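Long-range contact in alkaline phosphatase D (Bacillus subtilis, PDB 2YEQ), which hydrolyses phosphate esters, as an alkaline phosphatase and phosphodiesterase with iron and calcium in its active site: residues D17-R28 with Y243-S251. Sequence-based numbering, arbitrary orientation.
With EDO (1,2-ethanediol), chain I.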
loop_
_atom_site.group_PDB
_atom_site.type_symbol
_atom_site.label_atom_id
_atom_site.label_comp_id
_atom_site.label_asym_id
_atom_site.label_seq_id
_atom_site.Cartn_x
_atom_site.Cartn_y
_atom_site.Cartn_z
ATOM N N ASP A 17 4.400 3.261 -12.109
ATOM C CA ASP A 17 5.851 3.307 -12.139
ATOM C C ASP A 17 6.379 4.342 -13.107
ATOM O O ASP A 17 7.216 4.047 -13.958
ATOM C CB ASP A 17 6.410 1.908 -12.434
ATOM C CG ASP A 17 6.496 1.051 -11.178
ATOM O OD1 ASP A 17 5.762 1.354 -10.203
ATOM O OD2 ASP A 17 7.304 0.086 -11.168
ATOM N N PRO A 18 5.926 5.579 -12.942
ATOM C CA PRO A 18 6.348 6.636 -13.856
ATOM C C PRO A 18 7.803 6.955 -13.680
ATOM O O PRO A 18 8.307 6.903 -12.539
ATOM C CB PRO A 18 5.479 7.841 -13.437
ATOM C CG PRO A 18 5.178 7.613 -12.045
ATOM C CD PRO A 18 5.032 6.100 -11.903
ATOM N N LEU A 19 8.469 7.235 -14.805
ATOM C CA LEU A 19 9.803 7.820 -14.846
ATOM C C LEU A 19 9.694 9.141 -15.629
ATOM O O LEU A 19 8.604 9.548 -16.020
ATOM C CB LEU A 19 10.802 6.876 -15.510
ATOM C CG LEU A 19 11.098 5.565 -14.748
ATOM C CD1 LEU A 19 11.988 4.643 -15.569
ATOM C CD2 LEU A 19 11.695 5.836 -13.369
ATOM N N SER A 20 10.808 9.818 -15.872
ATOM C CA SER A 20 10.731 11.129 -16.530
ATOM C C SER A 20 10.398 11.037 -18.014
ATOM O O SER A 20 9.953 12.014 -18.595
ATOM C CB SER A 20 12.009 11.949 -16.296
ATOM O OG SER A 20 13.117 11.370 -16.918
ATOM N N ASP A 21 10.581 9.873 -18.624
ATOM C CA ASP A 21 10.357 9.720 -20.065
ATOM C C ASP A 21 9.430 8.557 -20.449
ATOM O O ASP A 21 9.330 8.215 -21.629
ATOM C CB ASP A 21 11.707 9.508 -20.753
ATOM C CG ASP A 21 12.331 8.158 -20.408
ATOM O OD1 ASP A 21 12.181 7.695 -19.251
ATOM O OD2 ASP A 21 12.954 7.541 -21.298
ATOM N N SER A 22 8.789 7.933 -19.469
ATOM C CA SER A 22 7.963 6.748 -19.722
ATOM C C SER A 22 7.081 6.475 -18.541
ATOM O O SER A 22 7.303 7.016 -17.448
ATOM C CB SER A 22 8.828 5.514 -19.986
ATOM O OG SER A 22 9.629 5.195 -18.868
ATOM N N VAL A 23 6.085 5.621 -18.765
ATOM C CA VAL A 23 5.172 5.194 -17.728
ATOM C C VAL A 23 4.650 3.812 -18.130
ATOM O O VAL A 23 4.639 3.475 -19.314
ATOM C CB VAL A 23 4.006 6.189 -17.586
ATOM C CG1 VAL A 23 3.150 6.217 -18.871
ATOM C CG2 VAL A 23 3.143 5.835 -16.370
ATOM N N VAL A 24 4.250 3.006 -17.157
ATOM C CA VAL A 24 3.616 1.721 -17.453
ATOM C C VAL A 24 2.117 1.948 -17.630
ATOM O O VAL A 24 1.478 2.646 -16.823
ATOM C CB VAL A 24 3.847 0.677 -16.342
ATOM C CG1 VAL A 24 3.077 -0.606 -16.657
ATOM C CG2 VAL A 24 5.344 0.368 -16.176
ATOM N N LEU A 25 1.565 1.356 -18.683
ATOM C CA LEU A 25 0.126 1.309 -18.914
ATOM C C LEU A 25 -0.344 -0.127 -18.733
ATOM O O LEU A 25 0.294 -1.048 -19.226
ATOM C CB LEU A 25 -0.200 1.783 -20.333
ATOM C CG LEU A 25 0.456 3.078 -20.830
ATOM C CD1 LEU A 25 0.019 3.364 -22.284
ATOM C CD2 LEU A 25 0.108 4.254 -19.914
ATOM N N TRP A 26 -1.482 -0.306 -18.072
ATOM C CA TRP A 26 -1.992 -1.613 -17.737
ATOM C C TRP A 26 -3.455 -1.752 -18.134
ATOM O O TRP A 26 -4.252 -0.819 -17.991
ATOM C CB TRP A 26 -1.864 -1.863 -16.222
ATOM C CG TRP A 26 -2.467 -3.163 -15.765
ATOM C CD1 TRP A 26 -1.824 -4.362 -15.635
ATOM C CD2 TRP A 26 -3.835 -3.401 -15.389
ATOM N NE1 TRP A 26 -2.708 -5.327 -15.217
ATOM C CE2 TRP A 26 -3.945 -4.771 -15.063
ATOM C CE3 TRP A 26 -4.983 -2.593 -15.311
ATOM C CZ2 TRP A 26 -5.136 -5.346 -14.651
ATOM C CZ3 TRP A 26 -6.183 -3.188 -14.928
ATOM C CH2 TRP A 26 -6.242 -4.552 -14.592
ATOM N N THR A 27 -3.798 -2.938 -18.621
ATOM C CA THR A 27 -5.169 -3.388 -18.577
ATOM C C THR A 27 -5.170 -4.916 -18.586
ATOM O O THR A 27 -4.105 -5.541 -18.557
ATOM C CB THR A 27 -6.008 -2.796 -19.725
ATOM O OG1 THR A 27 -7.391 -3.009 -19.429
ATOM C CG2 THR A 27 -5.611 -3.393 -21.096
ATOM N N ARG A 28 -6.361 -5.489 -18.600
ATOM C CA ARG A 28 -6.544 -6.924 -18.660
ATOM C C ARG A 28 -7.845 -7.186 -19.415
ATOM O O ARG A 28 -8.891 -6.532 -19.150
ATOM C CB ARG A 28 -6.627 -7.541 -17.259
ATOM C CG ARG A 28 -6.897 -9.087 -17.294
ATOM C CD ARG A 28 -6.828 -9.777 -15.953
ATOM N NE ARG A 28 -7.351 -11.124 -16.152
ATOM C CZ ARG A 28 -8.024 -11.854 -15.282
ATOM N NH1 ARG A 28 -8.236 -11.451 -14.041
ATOM N NH2 ARG A 28 -8.474 -13.051 -15.675
ATOM N N TYR A 243 1.525 -9.380 -10.162
ATOM C CA TYR A 243 2.109 -8.848 -11.361
ATOM C C TYR A 243 1.045 -8.645 -12.461
ATOM O O TYR A 243 0.995 -7.580 -13.076
ATOM C CB TYR A 243 3.257 -9.726 -11.905
ATOM C CG TYR A 243 3.748 -9.229 -13.235
ATOM C CD1 TYR A 243 4.652 -8.167 -13.315
ATOM C CD2 TYR A 243 3.245 -9.750 -14.430
ATOM C CE1 TYR A 243 5.072 -7.673 -14.532
ATOM C CE2 TYR A 243 3.654 -9.253 -15.648
ATOM C CZ TYR A 243 4.572 -8.207 -15.699
ATOM O OH TYR A 243 4.994 -7.710 -16.919
ATOM N N GLU A 244 0.252 -9.685 -12.726
ATOM C CA GLU A 244 -0.744 -9.651 -13.801
ATOM C C GLU A 244 -1.708 -8.472 -13.607
ATOM O O GLU A 244 -2.206 -7.938 -14.575
ATOM C CB GLU A 244 -1.506 -10.984 -13.883
ATOM C CG GLU A 244 -0.620 -12.126 -14.414
ATOM C CD GLU A 244 -1.188 -13.513 -14.265
ATOM O OE1 GLU A 244 -2.179 -13.680 -13.526
ATOM O OE2 GLU A 244 -0.605 -14.456 -14.888
ATOM N N HIS A 245 -1.972 -8.077 -12.364
ATOM C CA HIS A 245 -2.967 -7.046 -12.100
ATOM C C HIS A 245 -2.409 -5.673 -11.733
ATOM O O HIS A 245 -3.172 -4.762 -11.470
ATOM C CB HIS A 245 -3.972 -7.522 -11.054
ATOM C CG HIS A 245 -4.834 -8.632 -11.552
ATOM N ND1 HIS A 245 -4.407 -9.941 -11.573
ATOM C CD2 HIS A 245 -6.061 -8.617 -12.125
ATOM C CE1 HIS A 245 -5.349 -10.689 -12.125
ATOM N NE2 HIS A 245 -6.360 -9.910 -12.464
ATOM N N MET A 246 -1.097 -5.513 -11.753
ATOM C CA MET A 246 -0.482 -4.257 -11.309
ATOM C C MET A 246 0.370 -3.616 -12.383
ATOM O O MET A 246 1.059 -4.309 -13.144
ATOM C CB MET A 246 0.377 -4.508 -10.070
ATOM C CG MET A 246 -0.394 -4.842 -8.832
ATOM S SD MET A 246 -1.574 -3.547 -8.362
ATOM C CE MET A 246 -2.293 -4.167 -6.889
ATOM N N PRO A 247 0.390 -2.282 -12.423
ATOM C CA PRO A 247 1.148 -1.564 -13.455
ATOM C C PRO A 247 2.633 -1.460 -13.104
ATOM O O PRO A 247 3.134 -0.386 -12.764
ATOM C CB PRO A 247 0.489 -0.187 -13.472
ATOM C CG PRO A 247 0.092 0.023 -12.068
ATOM C CD PRO A 247 -0.363 -1.347 -11.572
ATOM N N LEU A 248 3.318 -2.590 -13.220
ATOM C CA LEU A 248 4.740 -2.735 -12.914
ATOM C C LEU A 248 5.569 -2.876 -14.175
ATOM O O LEU A 248 5.085 -3.319 -15.206
ATOM C CB LEU A 248 4.920 -3.980 -12.039
ATOM C CG LEU A 248 4.198 -3.947 -10.683
ATOM C CD1 LEU A 248 4.336 -5.270 -9.941
ATOM C CD2 LEU A 248 4.702 -2.817 -9.771
ATOM N N ARG A 249 6.844 -2.538 -14.084
ATOM C CA ARG A 249 7.775 -2.716 -15.202
ATOM C C ARG A 249 8.252 -4.163 -15.319
ATOM O O ARG A 249 8.033 -4.950 -14.421
ATOM C CB ARG A 249 8.955 -1.760 -15.048
ATOM C CG ARG A 249 8.516 -0.334 -15.250
ATOM C CD ARG A 249 9.627 0.649 -15.162
ATOM N NE ARG A 249 9.103 2.013 -15.315
ATOM C CZ ARG A 249 9.015 2.683 -16.462
ATOM N NH1 ARG A 249 9.403 2.155 -17.608
ATOM N NH2 ARG A 249 8.529 3.913 -16.465
ATOM N N ILE A 250 8.880 -4.499 -16.440
ATOM C CA ILE A 250 9.224 -5.895 -16.758
ATOM C C ILE A 250 10.273 -6.507 -15.774
ATOM O O ILE A 250 10.289 -7.719 -15.528
ATOM C CB ILE A 250 9.670 -6.025 -18.250
ATOM C CG1 ILE A 250 9.623 -7.500 -18.706
ATOM C CG2 ILE A 250 11.040 -5.386 -18.472
ATOM C CD1 ILE A 250 8.220 -8.120 -18.632
ATOM N N SER A 251 11.086 -5.659 -15.156
ATOM C CA SER A 251 12.039 -6.129 -14.160
ATOM C C SER A 251 11.346 -6.652 -12.898
ATOM O O SER A 251 11.975 -7.328 -12.100
ATOM C CB SER A 251 13.022 -5.013 -13.813
ATOM O OG SER A 251 12.289 -3.880 -13.361
HETATM C C1 EDO I . 10.299 2.836 -11.903
HETATM O O1 EDO I . 9.374 3.886 -11.581
HETATM C C2 EDO I . 10.087 1.648 -10.976
HETATM O O2 EDO I . 9.939 0.447 -11.736
HETATM O O HOH W 1 8.314 -2.242 -11.548
#
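R249 reaches into the turn between D17 and S22 and fastens both of its limbs. Its NE and NH2 converge side-on upon the carbonyl oxygen of D17, both in the carbonyl plane; R249 NH2 lies 2.8 Å from D17 O. R249 NH2 also gives S22 OG a hydrogen bond at 2.9 Å. L19 CD1 covers the centre of one guanidinium face, while V24 CG2 lies over the opposite face toward its rim and touches R249 CG at 3.4 Å. Cut back to an alanine, this residue would probably leave D17 O without these two donors and S22 OG without its guanidinium partner, and open a gap between L19 and V24. A water joins D17 OD2 to the backbone N of R249, and a bound ethanediol donates through O2 to D17 OD2.

Farther along, P247 CB packs against V24 CG1 and against W26 CB, 4.0 Å away. With CG anti to its backbone N (chi1 176°), W26 projects its indole toward the backbone of E244 and H245, where W26 NE1 makes a nearly straight bond (173°) of 2.7 Å to E244 O; H245 O lies over one ring face. Extended R28 brings NH1 to the imidazole edge, 2.9 Å from H245 NE2, the guanidinium almost perpendicular to the ring.

In the second shell, E78 forms a salt bridge with R249 NH1, R263 one with D17 OD1, and A241 O bonds H245 ND1. The contact thus seats the last part of helix 228-245 and the loop after it, within the PhoD-like phosphatase family region, against strand 23-28 of the N-terminal family region, which runs antiparallel to its neighbours 13-16 and 74-79 in the mixed sheet.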